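Local structure of thioredoxin (Bacillus cereus, 3ZIT) at residues Val16-Phe21 against Glu69-Leu74; Phe32-Lys35 against Ala39-Asn42; Thr53-Ile58 against Val62-Gln67. The protein is a small thioredoxin-fold protein related to glutaredoxins and NrdH that probably transfers electrons through a thioredoxin-type CxxC disulfide. The protein carries 1 engineered substitution. One frame throughout, in Å; residues are numbered along the deposited sequence.

In the fold
From the N terminus the chain runs through strand 4-8 into helix 13-24, whose residues 16-21 wait for the last helix, 68-75; contact 1 therefore closes the longest loop and encloses the other two. Contact 2 is a short closure, turning from the end of strand 30-33 into helix 38-47. Contact 3 follows it in series, as the hairpin of strands 55-58 and 61-64. Contacts 2 and 3 both reach the four-stranded sheet and meet where Val34 packs on Thr53. Contacts 1 and 3 touch more widely: Leu71 lies on Val56, and Leu74 on Ile58 and Val63. Contacts 1 and 2 lie on opposite sides of the chain's centre.

Contact 1: residues Val16-Phe21 against Glu69-Leu74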
ATOM      1  N   VAL B  16      -3.514  -1.871  -6.905  1.00  9.95           N
ATOM      2  CA  VAL B  16      -2.978  -3.125  -6.337  1.00 11.89           C
ATOM      3  C   VAL B  16      -2.557  -2.899  -4.894  1.00 10.55           C
ATOM      4  O   VAL B  16      -2.853  -3.765  -4.059  1.00 11.92           O
ATOM      5  CB  VAL B  16      -1.745  -3.617  -7.142  1.00 15.77           C
ATOM      6  CG1 VAL B  16      -1.037  -4.766  -6.407  1.00 20.44           C
ATOM      7  CG2 VAL B  16      -2.194  -4.044  -8.490  1.00 19.17           C
ATOM      8  N   ILE B  17      -1.886  -1.791  -4.628  1.00 11.19           N
ATOM      9  CA  ILE B  17      -1.475  -1.458  -3.275  1.00 11.08           C
ATOM     10  C   ILE B  17      -2.679  -1.353  -2.364  1.00  9.21           C
ATOM     11  O   ILE B  17      -2.698  -1.899  -1.270  1.00 10.08           O
ATOM     12  CB  ILE B  17      -0.575  -0.239  -3.231  1.00 13.19           C
ATOM     13  CG1 ILE B  17       0.680  -0.507  -4.050  1.00 16.63           C
ATOM     14  CG2 ILE B  17      -0.392   0.245  -1.780  1.00 15.50           C
ATOM     15  CD1 ILE B  17       1.393   0.753  -4.414  1.00 20.36           C
ATOM     16  N   VAL B  18      -3.726  -0.663  -2.801  1.00  8.55           N
ATOM     17  CA  VAL B  18      -4.923  -0.559  -1.983  1.00  9.09           C
ATOM     18  C   VAL B  18      -5.547  -1.903  -1.734  1.00  8.46           C
ATOM     19  O   VAL B  18      -5.889  -2.241  -0.603  1.00  9.14           O
ATOM     20  CB  VAL B  18      -5.922   0.443  -2.644  1.00  9.34           C
ATOM     21  CG1 VAL B  18      -7.338   0.293  -2.002  1.00 11.42           C
ATOM     22  CG2 VAL B  18      -5.397   1.833  -2.430  1.00 11.72           C
ATOM     23  N   LYS B  19      -5.720  -2.723  -2.791  1.00  8.77           N
ATOM     24  CA  LYS B  19      -6.334  -4.033  -2.578  1.00  9.88           C
ATOM     25  C   LYS B  19      -5.488  -4.894  -1.638  1.00  8.67           C
ATOM     26  O   LYS B  19      -6.030  -5.554  -0.763  1.00  9.90           O
ATOM     27  CB  LYS B  19      -6.529  -4.730  -3.909  1.00 10.59           C
ATOM     28  CG  LYS B  19      -7.626  -4.195  -4.780  1.00 12.94           C
ATOM     29  CD  LYS B  19      -7.533  -4.751  -6.240  1.00 19.98           C
ATOM     30  CE  LYS B  19      -8.536  -4.596  -7.270  1.00 26.08           C
ATOM     31  NZ  LYS B  19      -7.975  -5.601  -8.227  1.00 35.80           N
ATOM     32  N   GLU B  20      -4.167  -4.894  -1.804  1.00  9.54           N
ATOM     33  CA  GLU B  20      -3.329  -5.689  -0.927  1.00 10.22           C
ATOM     34  C   GLU B  20      -3.356  -5.216   0.480  1.00  9.56           C
ATOM     35  O   GLU B  20      -3.293  -6.031   1.417  1.00 10.09           O
ATOM     36  CB  GLU B  20      -1.928  -5.814  -1.513  1.00 12.39           C
ATOM     37  CG  GLU B  20      -1.942  -6.591  -2.878  1.00 16.11           C
ATOM     38  CD  GLU B  20      -2.428  -8.066  -2.743  1.00 22.09           C
ATOM     39  OE1 GLU B  20      -1.982  -8.689  -1.769  1.00 30.70           O
ATOM     40  OE2 GLU B  20      -3.212  -8.609  -3.607  1.00 28.95           O
ATOM     41  N   PHE B  21      -3.394  -3.889   0.681  1.00  9.51           N
ATOM     42  CA  PHE B  21      -3.580  -3.291   2.009  1.00  9.48           C
ATOM     43  C   PHE B  21      -4.916  -3.842   2.645  1.00  8.15           C
ATOM     44  O   PHE B  21      -4.945  -4.212   3.795  1.00  9.62           O
ATOM     45  CB  PHE B  21      -3.539  -1.800   1.881  1.00  9.97           C
ATOM     46  CG  PHE B  21      -3.933  -1.074   3.149  1.00 12.53           C
ATOM     47  CD1 PHE B  21      -2.940  -0.932   4.158  1.00 18.58           C
ATOM     48  CD2 PHE B  21      -5.185  -0.601   3.353  1.00 16.62           C
ATOM     49  CE1 PHE B  21      -3.187  -0.332   5.369  1.00 21.35           C
ATOM     50  CE2 PHE B  21      -5.515   0.047   4.614  1.00 18.32           C
ATOM     51  CZ  PHE B  21      -4.434   0.163   5.546  1.00 20.53           C
ATOM     52  N   GLU B  69      -4.214   6.505   4.815  1.00 14.41           N
ATOM     53  CA  GLU B  69      -4.604   6.873   6.195  1.00 14.98           C
ATOM     54  C   GLU B  69      -6.110   7.134   6.291  1.00 12.01           C
ATOM     55  O   GLU B  69      -6.738   6.733   7.243  1.00 14.00           O
ATOM     56  CB  GLU B  69      -3.766   8.042   6.739  1.00 17.58           C
ATOM     57  CG  GLU B  69      -2.332   7.624   7.013  1.00 21.66           C
ATOM     58  CD  GLU B  69      -1.625   8.295   8.196  1.00 27.35           C
ATOM     59  OE1 GLU B  69      -1.327   9.516   8.112  1.00 26.17           O
ATOM     60  OE2 GLU B  69      -1.341   7.634   9.211  1.00 41.59           O
ATOM     61  N   LYS B  70      -6.683   7.755   5.288  1.00 12.44           N
ATOM     62  CA  LYS B  70      -8.143   8.025   5.309  1.00 12.66           C
ATOM     63  C   LYS B  70      -8.878   6.703   5.211  1.00 10.95           C
ATOM     64  O   LYS B  70      -9.861   6.485   5.913  1.00 11.28           O
ATOM     65  CB  LYS B  70      -8.484   8.911   4.117  1.00 14.81           C
ATOM     66  CG  LYS B  70      -9.930   9.235   3.996  1.00 14.62           C
ATOM     67  CD  LYS B  70     -10.359  10.090   5.041  1.00 16.70           C
ATOM     68  CE  LYS B  70     -11.711  10.745   4.746  1.00 15.74           C
ATOM     69  NZ  LYS B  70     -12.138  11.519   5.898  1.00 16.14           N
ATOM     70  N   LEU B  71      -8.429   5.761   4.400  1.00 11.72           N
ATOM     71  CA  LEU B  71      -9.047   4.405   4.402  1.00 12.30           C
ATOM     72  C   LEU B  71      -8.987   3.755   5.771  1.00 12.17           C
ATOM     73  O   LEU B  71      -9.973   3.174   6.201  1.00 13.17           O
ATOM     74  CB  LEU B  71      -8.351   3.560   3.374  1.00 14.97           C
ATOM     75  CG  LEU B  71      -8.485   3.771   1.979  1.00 16.11           C
ATOM     76  CD1 LEU B  71      -7.838   2.399   1.373  1.00 19.12           C
ATOM     77  CD2 LEU B  71      -9.900   3.784   1.552  1.00 14.44           C
ATOM     78  N   GLN B  72      -7.814   3.796   6.379  1.00 13.58           N
ATOM     79  CA  GLN B  72      -7.664   3.176   7.663  1.00 15.77           C
ATOM     80  C   GLN B  72      -8.674   3.755   8.620  1.00 14.53           C
ATOM     81  O   GLN B  72      -9.265   3.008   9.407  1.00 16.89           O
ATOM     82  CB  GLN B  72      -6.276   3.441   8.221  1.00 20.52           C
ATOM     83  CG  GLN B  72      -5.215   2.631   7.696  1.00 27.02           C
ATOM     84  CD  GLN B  72      -4.012   2.731   8.588  1.00 30.18           C
ATOM     85  OE1 GLN B  72      -3.313   1.763   8.766  1.00 31.21           O
ATOM     86  NE2 GLN B  72      -3.759   3.906   9.141  1.00 38.17           N
ATOM     87  N   GLN B  73      -8.795   5.105   8.672  1.00 13.19           N
ATOM     88  CA  GLN B  73      -9.708   5.753   9.577  0.50 12.55           C
ATOM     89  C   GLN B  73     -11.142   5.316   9.330  1.00 12.45           C
ATOM     90  O   GLN B  73     -11.818   4.910  10.226  1.00 13.93           O
ATOM     91  CB  GLN B  73      -9.608   7.305   9.390  0.50 12.28           C
ATOM     92  CG  GLN B  73      -8.393   8.039   9.943  0.50 11.06           C
ATOM     93  CD  GLN B  73      -8.138   9.421   9.359  0.50 11.02           C
ATOM     94  OE1 GLN B  73      -9.017  10.220   8.819  0.50  9.66           O
ATOM     95  NE2 GLN B  73      -6.867   9.771   9.502  0.50 13.21           N
ATOM     96  N   LEU B  74     -11.568   5.364   8.085  1.00 10.82           N
ATOM     97  CA  LEU B  74     -12.977   5.036   7.767  1.00 11.20           C
ATOM     98  C   LEU B  74     -13.325   3.573   7.977  1.00 10.93           C
ATOM     99  O   LEU B  74     -14.451   3.228   8.208  1.00 11.64           O
ATOM    100  CB  LEU B  74     -13.293   5.459   6.345  1.00 11.65           C
ATOM    101  CG  LEU B  74     -13.350   6.950   6.104  1.00 12.40           C
ATOM    102  CD1 LEU B  74     -13.578   7.208   4.648  1.00 16.72           C
ATOM    103  CD2 LEU B  74     -14.355   7.727   7.002  1.00 17.28           C
TER
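Helix segments 16-21 and 69-74 run side by side in roughly the same direction, their axes inclined by 30° and 11.9 Å apart at closest approach, with Val18 level with Leu71 and Phe21 with Gln72. At this spacing the backbones stay well clear of each other, and the two segments meet through four side chains. Phe21 has the most surface covered by the other segment. Its CG stands anti to the backbone N (chi1 171°), which sends the ring out from helix 13-24 so that its far end arrives at the side chain of Gln72. There Phe21 CZ comes within 3.4 Å of Gln72 CG, and Gln72 meets the ring at its edge, near the ring plane. The glutamine runs across the direction of the phenylalanine at about a right angle, extended beyond CG, with its amide turned 47° from the ring. Gln72 OE1 also lies in the ring plane, 3.8 Å from Phe21 CZ, close to the aromatic hydrogens. Phe21 packs on Phe66 of the second subunit as well.

One turn earlier in helix 13-24, the second point of contact is purely aliphatic. Val18 CG1 and Leu71 CD1 are 4.0 Å apart, and the two side chains cross nearly perpendicularly. Leu71 CD1 also lies obliquely to the aromatic ring, 4.5 Å from Phe21 CD2, and so bridges the two touching points. Ile68 packs against both Val18 and Phe21, while Val56 of strand 55-58 touches Val18 and Leu71. The pair thus forms the helical layer over one face of the thioredoxin-fold sheet.

Contact 2: residues Phe32-Lys35 against Ala39-Asn42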
ATOM      1  N   PHE B  32     -14.527  -3.973  -8.447  1.00  8.32           N
ATOM      2  CA  PHE B  32     -15.010  -3.786  -9.760  1.00  8.57           C
ATOM      3  C   PHE B  32     -13.882  -3.287 -10.630  1.00  9.56           C
ATOM      4  O   PHE B  32     -13.077  -2.486 -10.179  1.00 13.48           O
ATOM      5  CB  PHE B  32     -16.131  -2.781  -9.849  1.00 10.60           C
ATOM      6  CG  PHE B  32     -17.249  -3.123  -8.950  1.00 10.91           C
ATOM      7  CD1 PHE B  32     -18.228  -4.028  -9.374  1.00 13.47           C
ATOM      8  CD2 PHE B  32     -17.311  -2.672  -7.650  1.00 12.51           C
ATOM      9  CE1 PHE B  32     -19.251  -4.391  -8.496  1.00 15.37           C
ATOM     10  CE2 PHE B  32     -18.324  -3.016  -6.763  1.00 18.18           C
ATOM     11  CZ  PHE B  32     -19.285  -3.931  -7.196  1.00 17.18           C
ATOM     12  N   ASP B  33     -13.836  -3.747 -11.891  1.00  9.52           N
ATOM     13  CA  ASP B  33     -12.850  -3.316 -12.904  1.00  9.65           C
ATOM     14  C   ASP B  33     -13.550  -2.391 -13.844  1.00  9.72           C
ATOM     15  O   ASP B  33     -14.415  -2.815 -14.577  1.00 11.42           O
ATOM     16  CB  ASP B  33     -12.289  -4.548 -13.564  1.00 11.43           C
ATOM     17  CG  ASP B  33     -11.226  -4.227 -14.618  1.00 12.21           C
ATOM     18  OD1 ASP B  33     -11.369  -3.275 -15.333  1.00 12.68           O
ATOM     19  OD2 ASP B  33     -10.263  -5.064 -14.723  1.00 16.21           O
ATOM     20  N   VAL B  34     -13.207  -1.099 -13.781  1.00  9.20           N
ATOM     21  CA  VAL B  34     -13.900  -0.097 -14.565  1.00  9.37           C
ATOM     22  C   VAL B  34     -13.560  -0.121 -16.027  1.00 10.44           C
ATOM     23  O   VAL B  34     -14.170   0.589 -16.798  1.00 13.53           O
ATOM     24  CB  VAL B  34     -13.781   1.299 -13.919  1.00 10.39           C
ATOM     25  CG1 VAL B  34     -14.324   1.331 -12.541  1.00 10.74           C
ATOM     26  CG2 VAL B  34     -12.348   1.854 -13.982  1.00 12.22           C
ATOM     27  N   LYS B  35     -12.520  -0.864 -16.441  1.00 10.42           N
ATOM     28  CA  LYS B  35     -12.284  -1.044 -17.876  1.00 11.67           C
ATOM     29  C   LYS B  35     -13.225  -2.113 -18.407  1.00 11.28           C
ATOM     30  O   LYS B  35     -13.726  -2.009 -19.509  1.00 14.42           O
ATOM     31  CB  LYS B  35     -10.821  -1.420 -18.125  1.00 13.37           C
ATOM     32  CG  LYS B  35      -9.832  -0.286 -18.007  1.00 16.10           C
ATOM     33  CD  LYS B  35      -9.916   0.602 -19.233  1.00 19.43           C
ATOM     34  CE  LYS B  35      -8.758   1.629 -19.166  1.00 22.09           C
ATOM     35  NZ  LYS B  35      -9.146   2.832 -18.362  1.00 32.62           N
ATOM     36  N   ALA B  39     -20.864  -0.597 -16.300  1.00 14.77           N
ATOM     37  CA  ALA B  39     -21.750  -0.110 -15.253  1.00 14.81           C
ATOM     38  C   ALA B  39     -20.979   0.437 -14.071  1.00 12.82           C
ATOM     39  O   ALA B  39     -21.270   1.490 -13.496  1.00 13.25           O
ATOM     40  CB  ALA B  39     -22.708  -1.208 -14.758  1.00 17.35           C
ATOM     41  N   ALA B  40     -19.922  -0.302 -13.665  1.00 12.31           N
ATOM     42  CA  ALA B  40     -19.035   0.121 -12.597  1.00 10.94           C
ATOM     43  C   ALA B  40     -18.330   1.458 -12.962  1.00  9.62           C
ATOM     44  O   ALA B  40     -18.247   2.357 -12.114  1.00  9.90           O
ATOM     45  CB  ALA B  40     -17.998  -0.948 -12.319  1.00 10.49           C
ATOM     46  N   ARG B  41     -17.894   1.570 -14.204  1.00 10.54           N
ATOM     47  CA  ARG B  41     -17.274   2.816 -14.658  0.50 10.58           C
ATOM     48  C   ARG B  41     -18.228   3.979 -14.503  1.00 10.68           C
ATOM     49  O   ARG B  41     -17.856   5.089 -14.084  1.00 10.90           O
ATOM     50  CB  ARG B  41     -16.794   2.638 -16.088  0.50 12.10           C
ATOM     51  CG  ARG B  41     -16.157   3.873 -16.638  0.50 11.58           C
ATOM     52  CD  ARG B  41     -15.863   3.654 -18.084  0.50 14.06           C
ATOM     53  NE  ARG B  41     -14.849   4.513 -18.627  0.50 15.92           N
ATOM     54  CZ  ARG B  41     -13.531   4.326 -18.572  0.50 14.54           C
ATOM     55  NH1 ARG B  41     -12.959   3.259 -17.962  0.50 16.12           N
ATOM     56  NH2 ARG B  41     -12.765   5.242 -19.133  0.50 15.17           N
ATOM     57  N   ASN B  42     -19.503   3.748 -14.879  1.00 12.02           N
ATOM     58  CA  ASN B  42     -20.488   4.819 -14.768  1.00 13.20           C
ATOM     59  C   ASN B  42     -20.774   5.157 -13.322  1.00 11.88           C
ATOM     60  O   ASN B  42     -20.956   6.342 -13.031  1.00 13.57           O
ATOM     61  CB  ASN B  42     -21.747   4.364 -15.518  1.00 17.67           C
ATOM     62  CG  ASN B  42     -21.583   4.504 -17.017  1.00 25.08           C
ATOM     63  OD1 ASN B  42     -20.709   5.223 -17.474  1.00 29.91           O
ATOM     64  ND2 ASN B  42     -22.424   3.819 -17.775  1.00 32.51           N
TER
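Arg41 lies across the segment 32-35 and, with Val34 and Ala40, accounts for most of the surface buried here. With chi1 at 179° and the chain extended from CG to NE, the aliphatic part runs past the carbonyl of Val34, with Arg41 CB 3.4 Å from Val34 O. Arg41 is modelled in two conformers, and in one of them the guanidinium bends back to the same oxygen: Arg41 NH1 donates to Val34 O over 3.2 Å, fairly straight at the hydrogen (159°). In that conformer the oxygen lies in the guanidinium plane, but the donor sits well above the carbonyl plane and not on a lone pair. Val34 CB packs 3.9 Å from Arg41 CB, and Val34 CG1 rests against the helix backbone at Ala40 and Arg41.

Here strand 30-33 of the thioredoxin fold ends and the chain turns into helix 38-47. The turn includes an Asx turn, in which Asp33 OD1 accepts from Lys35 N at 2.9 Å. Ala40 presents its methyl to the strand, and Ala40 CB lies 3.6 Å from Phe32 CB, with the Phe32 ring placed obliquely to it. Tyr7 of strand 4-8 touches Phe32, Val34 and Ala40, while Arg43 makes a cation-pi contact with the Phe32 ring. The Lys35 chain, bent at chi2 and chi4, is hydrogen-bonded through NZ to Gln9 OE1, which helps hold it in place. In the same conformer of Arg41, Lys35 NZ lies at the guanidinium edge, 3.9 Å from Arg41 NH1, an approach of like charges that is probably mildly unfavourable.

Contact 3: residues Thr53-Ile58 against Val62-Gln67; sequences TPTVVI and VVAGFQ
Segments 53-58 and 62-67 form an antiparallel beta hairpin, with strand 61-64 at the edge of the sheet and strand 55-58 next to strand 4-8. Val56 and Val63 are the hydrogen-bonded pair: Val63 N donates to Val56 O at 2.8 Å, and Val56 N to Val63 O at 3.0 Å. The non-hydrogen-bonded pairs Thr55-Ala64 and Val57-Val62 flank it. Val56 and Val63 point to the face covered by helix 68-75, where Val63 packs on Leu71 and Leu74, and Ile58 CD1 lies 4.4 Å from Val63 CG2.

The hairpin starts after a cis-proline, a hallmark of the thioredoxin fold: Pro54 follows a cis peptide bond and packs on Cys15, which forms a disulfide with Cys12 in the CxxC motif. Pro54 O receives a weak bond from Gly65 N at 2.8 Å, bent to 130°, beyond the regular pairing. On the face away from Val56 and Val63, Thr55 CG2 lies 3.8 Å from Val62 CG1. Thr55 OG1 is bonded to Ser50 OG and to Ser52 O. As the chain leaves the strand, Gln67, at the N-cap position of the last helix, turns back and its NE2 donates to Ala64 O, almost perfectly straight at 178°.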
ATOM      1  N   THR B  53      -8.971   5.649 -10.586  1.00  7.60           N
ATOM      2  CA  THR B  53      -8.830   4.554  -9.634  1.00  7.68           C
ATOM      3  C   THR B  53      -7.499   4.624  -9.019  1.00  7.63           C
ATOM      4  O   THR B  53      -6.544   5.147  -9.573  1.00  8.97           O
ATOM      5  CB  THR B  53      -9.063   3.216 -10.364  1.00  9.38           C
ATOM      6  OG1 THR B  53      -8.110   3.106 -11.439  1.00 11.88           O
ATOM      7  CG2 THR B  53     -10.471   3.121 -10.925  1.00 13.65           C
ATOM      8  N   PRO B  54      -7.323   4.053  -7.815  1.00  7.19           N
ATOM      9  CA  PRO B  54      -8.409   3.404  -7.005  1.00  7.29           C
ATOM     10  C   PRO B  54      -9.354   4.489  -6.463  1.00  7.21           C
ATOM     11  O   PRO B  54      -8.972   5.612  -6.175  1.00  7.75           O
ATOM     12  CB  PRO B  54      -7.633   2.780  -5.837  1.00  8.97           C
ATOM     13  CG  PRO B  54      -6.391   3.649  -5.713  1.00  9.58           C
ATOM     14  CD  PRO B  54      -6.034   4.075  -7.114  1.00  9.07           C
ATOM     15  N   THR B  55     -10.613   4.027  -6.291  1.00  7.52           N
ATOM     16  CA  THR B  55     -11.599   4.761  -5.514  1.00  7.40           C
ATOM     17  C   THR B  55     -12.268   3.710  -4.629  1.00  6.21           C
ATOM     18  O   THR B  55     -12.608   2.625  -5.150  1.00  7.76           O
ATOM     19  CB  THR B  55     -12.607   5.482  -6.402  1.00  7.66           C
ATOM     20  OG1 THR B  55     -11.910   6.604  -7.014  1.00  7.51           O
ATOM     21  CG2 THR B  55     -13.715   6.120  -5.574  1.00  8.33           C
ATOM     22  N   VAL B  56     -12.441   3.991  -3.349  1.00  6.40           N
ATOM     23  CA  VAL B  56     -13.072   3.064  -2.446  1.00  6.98           C
ATOM     24  C   VAL B  56     -14.290   3.782  -1.876  1.00  7.10           C
ATOM     25  O   VAL B  56     -14.203   4.960  -1.519  1.00  8.41           O
ATOM     26  CB  VAL B  56     -12.117   2.632  -1.341  1.00  7.80           C
ATOM     27  CG1 VAL B  56     -12.756   1.585  -0.427  1.00  8.57           C
ATOM     28  CG2 VAL B  56     -10.834   2.042  -1.935  1.00  9.08           C
ATOM     29  N   VAL B  57     -15.424   3.050  -1.757  1.00  7.69           N
ATOM     30  CA  VAL B  57     -16.651   3.589  -1.181  1.00  8.67           C
ATOM     31  C   VAL B  57     -16.906   2.780   0.084  1.00  8.60           C
ATOM     32  O   VAL B  57     -17.013   1.563   0.031  1.00  9.92           O
ATOM     33  CB  VAL B  57     -17.808   3.556  -2.169  1.00 10.40           C
ATOM     34  CG1 VAL B  57     -18.993   4.250  -1.528  1.00 14.50           C
ATOM     35  CG2 VAL B  57     -17.402   4.248  -3.448  1.00 11.75           C
ATOM     36  N   ILE B  58     -17.002   3.481   1.238  1.00  8.92           N
ATOM     37  CA  ILE B  58     -17.116   2.830   2.531  1.00  9.63           C
ATOM     38  C   ILE B  58     -18.406   3.323   3.165  1.00  9.12           C
ATOM     39  O   ILE B  58     -18.490   4.474   3.614  1.00  9.83           O
ATOM     40  CB  ILE B  58     -15.945   3.144   3.413  1.00 10.67           C
ATOM     41  CG1 ILE B  58     -14.653   2.697   2.724  1.00 11.78           C
ATOM     42  CG2 ILE B  58     -16.110   2.471   4.801  1.00 11.84           C
ATOM     43  CD1 ILE B  58     -13.418   3.193   3.262  1.00 16.47           C
ATOM     44  N   VAL B  62     -17.041   8.276  -0.225  1.00  9.79           N
ATOM     45  CA  VAL B  62     -16.114   8.128  -1.324  1.00  9.81           C
ATOM     46  C   VAL B  62     -14.730   8.554  -0.958  1.00  9.21           C
ATOM     47  O   VAL B  62     -14.518   9.683  -0.490  1.00 12.99           O
ATOM     48  CB  VAL B  62     -16.634   8.928  -2.550  1.00 10.91           C
ATOM     49  CG1 VAL B  62     -15.624   8.785  -3.696  1.00 12.14           C
ATOM     50  CG2 VAL B  62     -18.011   8.461  -2.972  1.00 12.00           C
ATOM     51  N   VAL B  63     -13.766   7.671  -1.112  1.00  8.79           N
ATOM     52  CA  VAL B  63     -12.340   7.965  -0.944  1.00  9.05           C
ATOM     53  C   VAL B  63     -11.685   7.850  -2.249  1.00  7.78           C
ATOM     54  O   VAL B  63     -11.478   6.725  -2.782  1.00  9.22           O
ATOM     55  CB  VAL B  63     -11.702   7.039   0.104  1.00 10.27           C
ATOM     56  CG1 VAL B  63     -10.237   7.389   0.285  1.00 10.83           C
ATOM     57  CG2 VAL B  63     -12.441   7.066   1.432  1.00 12.92           C
ATOM     58  N   ALA B  64     -11.391   8.969  -2.889  1.00  9.60           N
ATOM     59  CA  ALA B  64     -10.858   9.018  -4.230  1.00 11.37           C
ATOM     60  C   ALA B  64      -9.320   8.976  -4.206  1.00 10.49           C
ATOM     61  O   ALA B  64      -8.659   9.713  -3.437  1.00 12.62           O
ATOM     62  CB  ALA B  64     -11.311  10.285  -4.940  1.00 12.72           C
ATOM     63  N   GLY B  65      -8.720   8.173  -5.077  1.00 12.29           N
ATOM     64  CA  GLY B  65      -7.308   8.147  -5.230  1.00 12.37           C
ATOM     65  C   GLY B  65      -6.611   7.452  -4.054  1.00 12.51           C
ATOM     66  O   GLY B  65      -7.195   6.718  -3.257  1.00 14.89           O
ATOM     67  N   PHE B  66      -5.308   7.664  -3.957  1.00 13.27           N
ATOM     68  CA  PHE B  66      -4.458   6.892  -3.014  1.00 12.97           C
ATOM     69  C   PHE B  66      -4.405   7.576  -1.682  1.00 13.83           C
ATOM     70  O   PHE B  66      -3.645   8.488  -1.533  1.00 17.91           O
ATOM     71  CB  PHE B  66      -3.077   6.713  -3.636  1.00 14.46           C
ATOM     72  CG  PHE B  66      -2.201   5.769  -2.940  1.00 15.31           C
ATOM     73  CD1 PHE B  66      -2.464   4.434  -3.063  1.00 17.19           C
ATOM     74  CD2 PHE B  66      -1.168   6.168  -2.077  1.00 20.00           C
ATOM     75  CE1 PHE B  66      -1.650   3.463  -2.441  1.00 18.95           C
ATOM     76  CE2 PHE B  66      -0.362   5.250  -1.395  1.00 22.88           C
ATOM     77  CZ  PHE B  66      -0.601   3.905  -1.622  1.00 18.81           C
ATOM     78  N   GLN B  67      -5.257   7.171  -0.750  1.00 11.95           N
ATOM     79  CA  GLN B  67      -5.399   7.814   0.557  1.00 12.16           C
ATOM     80  C   GLN B  67      -5.421   6.700   1.597  1.00 12.77           C
ATOM     81  O   GLN B  67      -6.499   6.370   2.164  1.00 13.41           O
ATOM     82  CB  GLN B  67      -6.673   8.650   0.684  1.00 12.12           C
ATOM     83  CG  GLN B  67      -6.751   9.789  -0.325  1.00 12.73           C
ATOM     84  CD  GLN B  67      -7.957  10.644   0.012  1.00 11.69           C
ATOM     85  OE1 GLN B  67      -8.060  11.184   1.133  1.00 13.42           O
ATOM     86  NE2 GLN B  67      -8.876  10.865  -0.922  1.00 11.25           N
TER